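CAS6A (Thermus thermophilus, PDB 4C97) probably acts as a CRISPR-associated endoribonuclease of the Cas6 family, processing CRISPR RNA in antiviral defence. Local coordinates at residues A[64-69]-A[219-224]; A[108-113]-A[158-163]; A[129-134]-A[188-193]; A[147-152]-A[166-171]. The protein carries 1 engineered substitution. All coordinates share one frame; numbering follows the deposited sequence.

Following the chain from the N terminus, the first segment to enter a contact is the end of strand 58-65, which contact 1 joins to helix 209-225, 150 residues later. This long closure encloses the other three and joins the two ferredoxin-like halves of the molecule. Contact 2 runs from the end of strand 91-109 to the loop after helix 144-158, and crosses both contact 3 and contact 4. Contact 3 ties strand 129-134 to the loop before strand 194-197 and encloses contact 4, the pairing of helices 144-158 and 165-174. Contacts 1 and 2 meet directly through the bond from L66 O to Y110 OH, whereas contacts 2 and 3 lie about 28 Å apart between centres.

Contact 1: A[64-69]-A[219-224]; sequences SLLVEG and GRFAFY
S64 and Y224 are joined by a hydrogen bond from a strand side chain to a helix carbonyl. S64 OG donates to Y224 O over 2.8 Å, arriving in the carbonyl plane on a lone pair, at a C=O...O angle of 134°. S64 OG stands beside its own backbone N (chi1 -61°), a setting that brings the hydroxyl up to the helix, while S64 CB also closes to 3.0 Å from Y224 O.

The side chain of Y224 can be followed from CB outward. Its CB meets L66 CD2 at 3.8 Å, the two side chains passing each other at a slant. The ring comes next, and one of its faces takes F223 CD2, which sits 3.5 Å above the plane over the ring centre. At the tip, Y224 OH packs against S108 CB at 3.4 Å. L66 CD2 touches the helix a second time, more loosely, at F221 CE1, 4.5 Å away.

Helix 209-225 ends one residue after Y224, so the carbonyl of Y224 lies in the last turn, where helical amides four residues ahead run out. S64 supplies a donor there in a buried setting. One directed polar bond thus fixes the end of strand 58-65 against the end of a helix from the other half of the protein, and the leucine and aromatic carbons around it make the rest of the joint apolar.

Contact 2: A[108-113]-A[158-163]; sequences STYPRL and FGPLKA
Y110 and G159 bring their backbones to 6.1 Å between CA atoms, where the chain leaves strand 91-109 on one side and helix 144-158 on the other. The tyrosine side chain fills the gap and lies against three consecutive residues. Nearest the backbone, Y110 CB meets P160 CD at 3.5 Å, the proline ring slanting past it. Farther out, G159 CA sits 3.5 Å above the tyrosine ring plane, displaced toward the rim. This makes a CH-pi contact, with G159 CA 3.8 Å from the ring centroid and 20° off its normal; with no side chain, the glycine can bring its main chain right onto the ring.

F158 O lies over the same face, and at the tip Y110 OH comes within 3.3 Å of F158 CB. That contact is packing only. The polar partner of the hydroxyl is L66 O, and this bond fixes the far end of the ring. At its root, CG stands beside the backbone N (chi1 -79°), directing the ring along the backbone of G159, just past the helix end. Behind Y110, T109 caps the short helical turn 110-113, its OG1 accepting a weak bond from R112 N.

Y110 also packs on F221 of helix 209-225, L155 of helix 144-158 and L7 of strand 6-15. The ring is therefore a buried wedge between the N-terminal sheet and two helices of the C-terminal half, while the exposed P160 lies beside the root of the side chain, with M5 packed on both.

Contact 3: A[129-134]-A[188-193]; sequences PTFFRR and RTEVDT
F131 presents one ring face to T193, and the methyl group CG2 stands almost exactly over its centre. The T193 CG2 atom is 3.6 Å from the centroid of the F131 ring and only 1° off the normal, a CH-pi contact in which all six ring carbons are nearly equidistant from the methyl. The two side chains meet at about a right angle. The F131 ring is tucked back over its own main chain, CG flanked by both N and C (chi1 59°).

The hydroxyl of T193 turns elsewhere: OG1 donates to V191 O at 2.9 Å from above the carbonyl plane, and also bonds H138 ND1. These two bonds hold the threonine's rotation, and so keep the methyl over the ring. E190 adds a looser touch, its CG 4.2 Å from F131 CZ, while its OE2 takes the T189 hydroxyl on the anti lone pair at 2.7 Å.

Around the phenylalanine, H138 meets the ring with planes at about 60° and Y235 meets it edge-to-face. The contact thus fastens the hairpin of strands 129-134 and 137-139 to the loop between strands 176-186 and 194-197, with T189 of that loop resting on helix 22-36.

Contact 4: A[147-152]-A[166-171]; sequences VLESLL and GVREAL
L152 and R168 form the heart of this helix pair. L152 CD2 lies 3.4 Å above the plane of the R168 guanidinium, displaced toward its rim, and is 3.7 Å from R168 CZ. The same methyl also rests on the aliphatic CB and CG of R168. The arginine starts out extended, with CG anti to its main-chain nitrogen, then bends at chi3 (-78°), which folds the guanidinium over the leucine. One turn away, L148 CD1 packs on the backbone at L171 O, 3.5 Å off.

The next shell fixes the guanidinium. A water in its plane, at the edge, accepts from R168 NH1 at 2.9 Å and donates to E149 OE2 at 2.8 Å, bridging two opposite charges whose own atoms, E149 OE2 and R168 NH1, stay 4.8 Å apart. R168 NH2 makes a direct salt bridge with E156, on the same helix as L152, so charge holds the arginine while the leucine supports its face.

Helices 144-158 and 165-174 run roughly antiparallel here; the axes of segments 147-152 and 166-171 approach to 10.5 Å at an angle of 145°. This is an alpha-alpha hairpin, closed by the loop 159-164, within the C-terminal ferredoxin-like half of this Cas6 protein; L151 and L152 of its first helix also pack on helix 209-225.

Contact 1: A[64-69]-A[219-224]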
loop_
_atom_site.group_PDB
_atom_site.type_symbol
_atom_site.label_atom_id
_atom_site.label_comp_id
_atom_site.label_asym_id
_atom_site.label_seq_id
_atom_site.Cartn_x
_atom_site.Cartn_y
_atom_site.Cartn_z
ATOM N N SER A 64 -2.651 6.676 3.061
ATOM C CA SER A 64 -3.593 6.136 2.091
ATOM C C SER A 64 -4.935 5.992 2.716
ATOM O O SER A 64 -5.064 5.420 3.795
ATOM C CB SER A 64 -3.227 4.725 1.610
ATOM O OG SER A 64 -1.986 4.687 0.974
ATOM N N LEU A 65 -5.927 6.450 1.966
ATOM C CA LEU A 65 -7.318 6.473 2.382
ATOM C C LEU A 65 -8.109 5.722 1.336
ATOM O O LEU A 65 -8.123 6.105 0.153
ATOM C CB LEU A 65 -7.805 7.910 2.512
ATOM C CG LEU A 65 -6.905 8.783 3.397
ATOM C CD1 LEU A 65 -7.293 10.254 3.322
ATOM C CD2 LEU A 65 -6.949 8.268 4.848
ATOM N N LEU A 66 -8.739 4.634 1.773
ATOM C CA LEU A 66 -9.313 3.645 0.851
ATOM C C LEU A 66 -10.828 3.733 0.690
ATOM O O LEU A 66 -11.424 3.000 -0.116
ATOM C CB LEU A 66 -8.914 2.223 1.289
ATOM C CG LEU A 66 -7.414 2.014 1.455
ATOM C CD1 LEU A 66 -7.165 0.590 1.897
ATOM C CD2 LEU A 66 -6.621 2.327 0.184
ATOM N N VAL A 67 -11.466 4.649 1.424
ATOM C CA VAL A 67 -12.907 4.837 1.312
ATOM C C VAL A 67 -13.187 6.339 1.324
ATOM O O VAL A 67 -12.453 7.092 1.957
ATOM C CB VAL A 67 -13.688 4.128 2.446
ATOM C CG1 VAL A 67 -13.438 2.622 2.406
ATOM C CG2 VAL A 67 -13.288 4.675 3.795
ATOM N N GLU A 68 -14.210 6.745 0.578
ATOM C CA GLU A 68 -14.519 8.168 0.344
ATOM C C GLU A 68 -14.747 8.964 1.595
ATOM O O GLU A 68 -14.251 10.072 1.711
ATOM C CB GLU A 68 -15.759 8.326 -0.554
ATOM C CG GLU A 68 -16.587 9.637 -0.336
ATOM C CD GLU A 68 -15.960 10.889 -0.974
ATOM O OE1 GLU A 68 -15.185 10.751 -1.946
ATOM O OE2 GLU A 68 -16.254 12.014 -0.512
ATOM N N GLY A 69 -15.566 8.446 2.498
ATOM C CA GLY A 69 -15.904 9.193 3.695
ATOM C C GLY A 69 -14.667 9.601 4.465
ATOM O O GLY A 69 -14.537 10.748 4.943
ATOM N N GLY A 219 -2.882 -5.048 -9.069
ATOM C CA GLY A 219 -1.677 -4.256 -9.273
ATOM C C GLY A 219 -1.848 -2.765 -9.028
ATOM O O GLY A 219 -1.076 -2.158 -8.275
ATOM N N ARG A 220 -2.847 -2.168 -9.653
ATOM C CA ARG A 220 -3.116 -0.743 -9.444
ATOM C C ARG A 220 -3.508 -0.424 -7.998
ATOM O O ARG A 220 -3.125 0.619 -7.455
ATOM C CB ARG A 220 -4.182 -0.230 -10.412
ATOM C CG ARG A 220 -3.718 -0.154 -11.865
ATOM C CD ARG A 220 -4.692 0.574 -12.784
ATOM N NE ARG A 220 -3.971 1.301 -13.820
ATOM C CZ ARG A 220 -3.444 0.748 -14.911
ATOM N NH1 ARG A 220 -3.555 -0.555 -15.137
ATOM N NH2 ARG A 220 -2.796 1.511 -15.780
ATOM N N PHE A 221 -4.286 -1.308 -7.372
ATOM C CA PHE A 221 -4.727 -1.098 -5.996
ATOM C C PHE A 221 -3.575 -1.140 -5.006
ATOM O O PHE A 221 -3.582 -0.416 -3.988
ATOM C CB PHE A 221 -5.759 -2.163 -5.667
ATOM C CG PHE A 221 -6.392 -2.030 -4.333
ATOM C CD1 PHE A 221 -7.127 -0.905 -3.995
ATOM C CD2 PHE A 221 -6.299 -3.061 -3.400
ATOM C CE1 PHE A 221 -7.748 -0.807 -2.768
ATOM C CE2 PHE A 221 -6.911 -2.944 -2.174
ATOM C CZ PHE A 221 -7.646 -1.821 -1.868
ATOM N N ALA A 222 -2.589 -2.009 -5.290
ATOM C CA ALA A 222 -1.417 -2.111 -4.412
ATOM C C ALA A 222 -0.763 -0.764 -4.011
ATOM O O ALA A 222 -0.341 -0.578 -2.855
ATOM C CB ALA A 222 -0.394 -3.052 -5.025
ATOM N N PHE A 223 -0.712 0.172 -4.947
ATOM C CA PHE A 223 -0.157 1.500 -4.713
ATOM C C PHE A 223 -0.819 2.153 -3.498
ATOM O O PHE A 223 -0.177 2.870 -2.726
ATOM C CB PHE A 223 -0.413 2.370 -5.951
ATOM C CG PHE A 223 0.095 3.778 -5.839
ATOM C CD1 PHE A 223 1.427 4.077 -6.061
ATOM C CD2 PHE A 223 -0.773 4.826 -5.549
ATOM C CE1 PHE A 223 1.888 5.360 -5.981
ATOM C CE2 PHE A 223 -0.314 6.112 -5.467
ATOM C CZ PHE A 223 1.012 6.398 -5.697
ATOM N N TYR A 224 -2.124 1.939 -3.374
ATOM C CA TYR A 224 -2.919 2.537 -2.300
ATOM C C TYR A 224 -2.944 1.657 -1.057
ATOM O O TYR A 224 -2.769 2.156 0.057
ATOM C CB TYR A 224 -4.345 2.821 -2.784
ATOM C CG TYR A 224 -4.347 3.803 -3.922
ATOM C CD1 TYR A 224 -4.221 5.167 -3.682
ATOM C CD2 TYR A 224 -4.441 3.377 -5.234
ATOM C CE1 TYR A 224 -4.185 6.072 -4.702
ATOM C CE2 TYR A 224 -4.422 4.289 -6.278
ATOM C CZ TYR A 224 -4.296 5.632 -6.004
ATOM O OH TYR A 224 -4.253 6.545 -7.022
#

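Contact 2: A[108-113]-A[158-163]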
loop_
_atom_site.group_PDB
_atom_site.type_symbol
_atom_site.label_atom_id
_atom_site.label_comp_id
_atom_site.label_asym_id
_atom_site.label_seq_id
_atom_site.Cartn_x
_atom_site.Cartn_y
_atom_site.Cartn_z
ATOM N N SER A 108 -7.379 8.515 -7.155
ATOM C CA SER A 108 -8.052 7.815 -8.239
ATOM C C SER A 108 -9.428 7.353 -7.792
ATOM O O SER A 108 -9.945 7.781 -6.736
ATOM C CB SER A 108 -7.217 6.627 -8.726
ATOM O OG SER A 108 -7.672 6.194 -10.001
ATOM N N THR A 109 -10.031 6.472 -8.584
ATOM C CA THR A 109 -11.330 5.925 -8.236
ATOM C C THR A 109 -11.288 4.431 -8.461
ATOM O O THR A 109 -10.463 3.918 -9.244
ATOM C CB THR A 109 -12.467 6.501 -9.096
ATOM O OG1 THR A 109 -12.257 6.103 -10.445
ATOM C CG2 THR A 109 -12.543 8.026 -8.998
ATOM N N TYR A 110 -12.189 3.710 -7.802
ATOM C CA TYR A 110 -12.180 2.260 -7.945
ATOM C C TYR A 110 -12.429 1.815 -9.383
ATOM O O TYR A 110 -11.731 0.926 -9.866
ATOM C CB TYR A 110 -13.118 1.560 -6.952
ATOM C CG TYR A 110 -12.485 1.465 -5.570
ATOM C CD1 TYR A 110 -12.632 2.480 -4.619
ATOM C CD2 TYR A 110 -11.726 0.377 -5.239
ATOM C CE1 TYR A 110 -12.040 2.380 -3.372
ATOM C CE2 TYR A 110 -11.120 0.271 -3.991
ATOM C CZ TYR A 110 -11.272 1.277 -3.080
ATOM O OH TYR A 110 -10.655 1.154 -1.861
ATOM N N PRO A 111 -13.353 2.475 -10.112
ATOM C CA PRO A 111 -13.481 2.031 -11.502
ATOM C C PRO A 111 -12.173 2.156 -12.283
ATOM O O PRO A 111 -11.857 1.308 -13.138
ATOM C CB PRO A 111 -14.569 2.953 -12.060
ATOM C CG PRO A 111 -15.412 3.254 -10.852
ATOM C CD PRO A 111 -14.433 3.414 -9.743
ATOM N N ARG A 112 -11.385 3.169 -11.962
ATOM C CA ARG A 112 -10.137 3.371 -12.678
ATOM C C ARG A 112 -9.114 2.291 -12.353
ATOM O O ARG A 112 -8.183 2.087 -13.127
ATOM C CB ARG A 112 -9.569 4.765 -12.420
ATOM C CG ARG A 112 -10.288 5.814 -13.253
ATOM C CD ARG A 112 -9.875 7.230 -12.913
ATOM N NE ARG A 112 -10.483 8.116 -13.894
ATOM C CZ ARG A 112 -9.966 8.388 -15.084
ATOM N NH1 ARG A 112 -8.780 7.891 -15.422
ATOM N NH2 ARG A 112 -10.641 9.164 -15.927
ATOM N N LEU A 113 -9.304 1.574 -11.249
ATOM C CA LEU A 113 -8.354 0.509 -10.953
ATOM C C LEU A 113 -8.512 -0.584 -11.983
ATOM O O LEU A 113 -7.587 -1.379 -12.171
ATOM C CB LEU A 113 -8.581 -0.083 -9.576
ATOM C CG LEU A 113 -8.358 0.863 -8.405
ATOM C CD1 LEU A 113 -8.749 0.159 -7.133
ATOM C CD2 LEU A 113 -6.917 1.388 -8.332
ATOM N N PHE A 158 -13.190 -2.804 0.349
ATOM C CA PHE A 158 -13.389 -1.365 0.199
ATOM C C PHE A 158 -13.941 -0.877 -1.128
ATOM O O PHE A 158 -14.458 0.252 -1.217
ATOM C CB PHE A 158 -12.083 -0.679 0.520
ATOM C CG PHE A 158 -11.557 -1.029 1.870
ATOM C CD1 PHE A 158 -12.373 -0.933 2.984
ATOM C CD2 PHE A 158 -10.271 -1.486 2.025
ATOM C CE1 PHE A 158 -11.898 -1.276 4.229
ATOM C CE2 PHE A 158 -9.796 -1.827 3.265
ATOM C CZ PHE A 158 -10.615 -1.723 4.360
ATOM N N GLY A 159 -13.847 -1.719 -2.150
ATOM C CA GLY A 159 -14.316 -1.368 -3.476
ATOM C C GLY A 159 -15.720 -1.852 -3.781
ATOM O O GLY A 159 -16.369 -2.479 -2.945
ATOM N N PRO A 160 -16.203 -1.555 -4.988
ATOM C CA PRO A 160 -17.612 -1.785 -5.307
ATOM C C PRO A 160 -17.897 -3.172 -5.840
ATOM O O PRO A 160 -19.064 -3.452 -6.083
ATOM C CB PRO A 160 -17.851 -0.788 -6.436
ATOM C CG PRO A 160 -16.583 -0.904 -7.206
ATOM C CD PRO A 160 -15.509 -0.914 -6.123
ATOM N N LEU A 161 -16.873 -4.008 -6.013
ATOM C CA LEU A 161 -17.006 -5.226 -6.807
ATOM C C LEU A 161 -16.236 -6.379 -6.194
ATOM O O LEU A 161 -15.118 -6.205 -5.734
ATOM C CB LEU A 161 -16.433 -4.943 -8.197
ATOM C CG LEU A 161 -16.733 -5.893 -9.350
ATOM C CD1 LEU A 161 -18.227 -6.055 -9.560
ATOM C CD2 LEU A 161 -16.070 -5.345 -10.611
ATOM N N LYS A 162 -16.839 -7.557 -6.198
ATOM C CA LYS A 162 -16.157 -8.758 -5.755
ATOM C C LYS A 162 -15.839 -9.630 -6.948
ATOM O O LYS A 162 -16.575 -9.643 -7.933
ATOM C CB LYS A 162 -17.024 -9.517 -4.766
ATOM C CG LYS A 162 -17.153 -8.745 -3.493
ATOM C CD LYS A 162 -17.905 -9.464 -2.441
ATOM C CE LYS A 162 -17.971 -8.607 -1.207
ATOM N NZ LYS A 162 -18.392 -9.393 -0.035
ATOM N N ALA A 163 -14.752 -10.380 -6.852
ATOM C CA ALA A 163 -14.363 -11.246 -7.954
ATOM C C ALA A 163 -15.200 -12.514 -7.962
ATOM O O ALA A 163 -15.460 -13.113 -6.912
ATOM C CB ALA A 163 -12.903 -11.602 -7.860
#

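Contact 3: A[129-134]-A[188-193]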
loop_
_atom_site.group_PDB
_atom_site.type_symbol
_atom_site.label_atom_id
_atom_site.label_comp_id
_atom_site.label_asym_id
_atom_site.label_seq_id
_atom_site.Cartn_x
_atom_site.Cartn_y
_atom_site.Cartn_z
ATOM N N PRO A 129 9.606 -3.371 3.811
ATOM C CA PRO A 129 9.560 -4.812 4.101
ATOM C C PRO A 129 8.133 -5.352 4.133
ATOM O O PRO A 129 7.256 -4.762 4.760
ATOM C CB PRO A 129 10.246 -4.907 5.472
ATOM C CG PRO A 129 11.175 -3.721 5.489
ATOM C CD PRO A 129 10.381 -2.627 4.820
ATOM N N THR A 130 7.918 -6.458 3.434
ATOM C CA THR A 130 6.595 -7.019 3.216
ATOM C C THR A 130 6.529 -8.423 3.790
ATOM O O THR A 130 7.417 -9.254 3.539
ATOM C CB THR A 130 6.281 -7.031 1.707
ATOM O OG1 THR A 130 6.337 -5.691 1.178
ATOM C CG2 THR A 130 4.923 -7.618 1.440
ATOM N N PHE A 131 5.497 -8.695 4.583
ATOM C CA PHE A 131 5.335 -9.994 5.214
ATOM C C PHE A 131 3.867 -10.311 5.472
ATOM O O PHE A 131 2.977 -9.450 5.302
ATOM C CB PHE A 131 6.188 -10.100 6.500
ATOM C CG PHE A 131 5.868 -9.054 7.543
ATOM C CD1 PHE A 131 4.902 -9.297 8.503
ATOM C CD2 PHE A 131 6.547 -7.841 7.575
ATOM C CE1 PHE A 131 4.611 -8.347 9.476
ATOM C CE2 PHE A 131 6.241 -6.890 8.549
ATOM C CZ PHE A 131 5.279 -7.152 9.478
ATOM N N PHE A 132 3.625 -11.557 5.869
ATOM C CA PHE A 132 2.277 -12.113 6.012
ATOM C C PHE A 132 2.190 -12.874 7.299
ATOM O O PHE A 132 3.180 -13.362 7.812
ATOM C CB PHE A 132 1.977 -13.057 4.819
ATOM C CG PHE A 132 2.193 -12.397 3.515
ATOM C CD1 PHE A 132 1.178 -11.663 2.927
ATOM C CD2 PHE A 132 3.448 -12.403 2.921
ATOM C CE1 PHE A 132 1.398 -10.995 1.757
ATOM C CE2 PHE A 132 3.671 -11.751 1.763
ATOM C CZ PHE A 132 2.641 -11.020 1.169
ATOM N N ARG A 133 0.994 -12.934 7.869
ATOM C CA ARG A 133 0.814 -13.692 9.093
ATOM C C ARG A 133 0.409 -15.105 8.713
ATOM O O ARG A 133 -0.545 -15.296 7.981
ATOM C CB ARG A 133 -0.246 -13.054 9.986
ATOM C CG ARG A 133 -0.360 -13.727 11.355
ATOM C CD ARG A 133 -1.268 -12.940 12.294
ATOM N NE ARG A 133 -1.446 -13.587 13.598
ATOM C CZ ARG A 133 -0.499 -13.690 14.530
ATOM N NH1 ARG A 133 0.722 -13.213 14.308
ATOM N NH2 ARG A 133 -0.775 -14.287 15.686
ATOM N N ARG A 134 1.156 -16.090 9.193
ATOM C CA ARG A 134 0.778 -17.475 8.993
ATOM C C ARG A 134 1.033 -18.228 10.285
ATOM O O ARG A 134 2.152 -18.253 10.792
ATOM C CB ARG A 134 1.550 -18.085 7.812
ATOM C CG ARG A 134 3.049 -18.328 8.066
ATOM C CD ARG A 134 3.668 -19.320 7.109
ATOM N NE ARG A 134 3.077 -19.241 5.779
ATOM C CZ ARG A 134 3.312 -20.124 4.814
ATOM N NH1 ARG A 134 4.102 -21.172 5.042
ATOM N NH2 ARG A 134 2.733 -19.967 3.636
ATOM N N ARG A 188 11.636 -3.755 12.458
ATOM C CA ARG A 188 12.197 -3.450 13.768
ATOM C C ARG A 188 11.135 -3.234 14.846
ATOM O O ARG A 188 11.450 -3.304 16.034
ATOM C CB ARG A 188 13.158 -2.253 13.681
ATOM C CG ARG A 188 14.472 -2.499 12.908
ATOM C CD ARG A 188 15.471 -3.425 13.631
ATOM N NE ARG A 188 16.807 -3.402 13.017
ATOM C CZ ARG A 188 17.671 -4.420 13.022
ATOM N NH1 ARG A 188 17.357 -5.574 13.594
ATOM N NH2 ARG A 188 18.859 -4.291 12.443
ATOM N N THR A 189 9.882 -2.987 14.455
ATOM C CA THR A 189 8.803 -2.861 15.433
ATOM C C THR A 189 8.279 -4.220 15.880
ATOM O O THR A 189 7.503 -4.313 16.813
ATOM C CB THR A 189 7.607 -2.075 14.853
ATOM O OG1 THR A 189 7.119 -2.764 13.708
ATOM C CG2 THR A 189 8.029 -0.676 14.442
ATOM N N GLU A 190 8.715 -5.277 15.205
ATOM C CA GLU A 190 8.164 -6.604 15.426
ATOM C C GLU A 190 9.173 -7.523 16.065
ATOM O O GLU A 190 10.372 -7.227 16.109
ATOM C CB GLU A 190 7.700 -7.205 14.090
ATOM C CG GLU A 190 6.734 -6.316 13.358
ATOM C CD GLU A 190 5.546 -5.929 14.218
ATOM O OE1 GLU A 190 4.891 -6.848 14.751
ATOM O OE2 GLU A 190 5.315 -4.712 14.389
ATOM N N VAL A 191 8.658 -8.635 16.582
ATOM C CA VAL A 191 9.463 -9.694 17.153
ATOM C C VAL A 191 9.726 -10.754 16.090
ATOM O O VAL A 191 8.788 -11.275 15.493
ATOM C CB VAL A 191 8.736 -10.385 18.343
ATOM C CG1 VAL A 191 9.632 -11.436 18.994
ATOM C CG2 VAL A 191 8.265 -9.353 19.390
ATOM N N ASP A 192 11.001 -11.061 15.882
ATOM C CA ASP A 192 11.432 -12.150 15.012
ATOM C C ASP A 192 10.759 -12.090 13.657
ATOM O O ASP A 192 10.244 -13.093 13.187
ATOM C CB ASP A 192 11.130 -13.530 15.631
ATOM C CG ASP A 192 11.842 -13.763 16.953
ATOM O OD1 ASP A 192 12.978 -13.268 17.120
ATOM O OD2 ASP A 192 11.271 -14.463 17.824
ATOM N N THR A 193 10.735 -10.909 13.049
ATOM C CA THR A 193 10.055 -10.711 11.786
ATOM C C THR A 193 10.951 -9.990 10.804
ATOM O O THR A 193 11.549 -8.977 11.137
ATOM C CB THR A 193 8.782 -9.879 11.991
ATOM O OG1 THR A 193 7.903 -10.576 12.875
ATOM C CG2 THR A 193 8.059 -9.603 10.670
#

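Contact 4: A[147-152]-A[166-171]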
loop_
_atom_site.group_PDB
_atom_site.type_symbol
_atom_site.label_atom_id
_atom_site.label_comp_id
_atom_site.label_asym_id
_atom_site.label_seq_id
_atom_site.Cartn_x
_atom_site.Cartn_y
_atom_site.Cartn_z
ATOM N N VAL A 147 0.332 -12.583 -1.639
ATOM C CA VAL A 147 0.303 -11.228 -2.165
ATOM C C VAL A 147 -1.073 -10.912 -2.744
ATOM O O VAL A 147 -1.743 -9.878 -2.375
ATOM C CB VAL A 147 1.413 -11.055 -3.259
ATOM C CG1 VAL A 147 1.256 -9.733 -4.025
ATOM C CG2 VAL A 147 2.770 -11.145 -2.625
ATOM N N LEU A 148 -1.520 -11.793 -3.635
ATOM C CA LEU A 148 -2.766 -11.548 -4.350
ATOM C C LEU A 148 -3.980 -11.685 -3.443
ATOM O O LEU A 148 -4.934 -10.900 -3.610
ATOM C CB LEU A 148 -2.865 -12.401 -5.604
ATOM C CG LEU A 148 -1.745 -12.125 -6.608
ATOM C CD1 LEU A 148 -1.975 -13.031 -7.798
ATOM C CD2 LEU A 148 -1.652 -10.669 -7.077
ATOM N N GLU A 149 -3.969 -12.621 -2.482
ATOM C CA GLU A 149 -5.093 -12.691 -1.555
ATOM C C GLU A 149 -5.137 -11.429 -0.698
ATOM O O GLU A 149 -6.234 -10.912 -0.417
ATOM C CB GLU A 149 -5.004 -13.920 -0.665
ATOM C CG GLU A 149 -6.238 -14.163 0.180
ATOM C CD GLU A 149 -6.253 -13.422 1.503
ATOM O OE1 GLU A 149 -5.197 -12.932 1.960
ATOM O OE2 GLU A 149 -7.350 -13.321 2.115
ATOM N N SER A 150 -3.973 -10.938 -0.272
ATOM C CA SER A 150 -3.961 -9.700 0.515
ATOM C C SER A 150 -4.606 -8.560 -0.236
ATOM O O SER A 150 -5.478 -7.857 0.303
ATOM C CB SER A 150 -2.525 -9.324 0.868
ATOM O OG SER A 150 -2.516 -8.161 1.649
ATOM N N LEU A 151 -4.179 -8.373 -1.482
ATOM C CA LEU A 151 -4.762 -7.317 -2.311
ATOM C C LEU A 151 -6.256 -7.531 -2.586
ATOM O O LEU A 151 -7.073 -6.606 -2.472
ATOM C CB LEU A 151 -3.994 -7.224 -3.622
ATOM C CG LEU A 151 -2.567 -6.695 -3.455
ATOM C CD1 LEU A 151 -1.709 -6.948 -4.714
ATOM C CD2 LEU A 151 -2.563 -5.205 -3.062
ATOM N N LEU A 152 -6.629 -8.748 -2.959
ATOM C CA LEU A 152 -8.025 -9.037 -3.303
ATOM C C LEU A 152 -8.967 -8.855 -2.118
ATOM O O LEU A 152 -10.065 -8.299 -2.260
ATOM C CB LEU A 152 -8.157 -10.452 -3.847
ATOM C CG LEU A 152 -9.547 -10.878 -4.315
ATOM C CD1 LEU A 152 -10.076 -9.963 -5.419
ATOM C CD2 LEU A 152 -9.518 -12.325 -4.791
ATOM N N GLY A 166 -14.365 -18.305 -9.423
ATOM C CA GLY A 166 -13.413 -18.866 -10.371
ATOM C C GLY A 166 -12.241 -17.947 -10.705
ATOM O O GLY A 166 -11.123 -18.430 -10.975
ATOM N N VAL A 167 -12.501 -16.630 -10.730
ATOM C CA VAL A 167 -11.442 -15.630 -10.943
ATOM C C VAL A 167 -10.491 -15.614 -9.754
ATOM O O VAL A 167 -9.266 -15.650 -9.906
ATOM C CB VAL A 167 -12.021 -14.202 -11.186
ATOM C CG1 VAL A 167 -10.911 -13.141 -11.180
ATOM C CG2 VAL A 167 -12.782 -14.179 -12.484
ATOM N N ARG A 168 -11.066 -15.586 -8.556
ATOM C CA ARG A 168 -10.283 -15.723 -7.330
ATOM C C ARG A 168 -9.428 -16.982 -7.379
ATOM O O ARG A 168 -8.223 -16.949 -7.091
ATOM C CB ARG A 168 -11.212 -15.751 -6.107
ATOM C CG ARG A 168 -10.539 -16.153 -4.806
ATOM C CD ARG A 168 -11.505 -16.116 -3.616
ATOM N NE ARG A 168 -11.739 -14.756 -3.131
ATOM C CZ ARG A 168 -11.128 -14.206 -2.079
ATOM N NH1 ARG A 168 -10.260 -14.897 -1.340
ATOM N NH2 ARG A 168 -11.418 -12.965 -1.737
ATOM N N GLU A 169 -10.041 -18.099 -7.759
ATOM C CA GLU A 169 -9.331 -19.369 -7.768
ATOM C C GLU A 169 -8.147 -19.308 -8.731
ATOM O O GLU A 169 -7.035 -19.755 -8.407
ATOM C CB GLU A 169 -10.291 -20.515 -8.148
ATOM C CG GLU A 169 -9.764 -21.904 -7.832
ATOM C CD GLU A 169 -8.813 -22.447 -8.886
ATOM O OE1 GLU A 169 -8.808 -21.952 -10.036
ATOM O OE2 GLU A 169 -8.062 -23.392 -8.559
ATOM N N ALA A 170 -8.386 -18.763 -9.923
ATOM C CA ALA A 170 -7.283 -18.584 -10.869
ATOM C C ALA A 170 -6.178 -17.694 -10.304
ATOM O O ALA A 170 -4.994 -18.032 -10.376
ATOM C CB ALA A 170 -7.794 -18.009 -12.149
ATOM N N LEU A 171 -6.561 -16.553 -9.749
ATOM C CA LEU A 171 -5.559 -15.611 -9.263
ATOM C C LEU A 171 -4.714 -16.239 -8.164
ATOM O O LEU A 171 -3.484 -16.137 -8.183
ATOM C CB LEU A 171 -6.218 -14.344 -8.731
ATOM C CG LEU A 171 -6.849 -13.442 -9.786
ATOM C CD1 LEU A 171 -7.782 -12.463 -9.132
ATOM C CD2 LEU A 171 -5.772 -12.722 -10.623
HETATM O O HOH W 1 -9.814 -13.151 0.871
#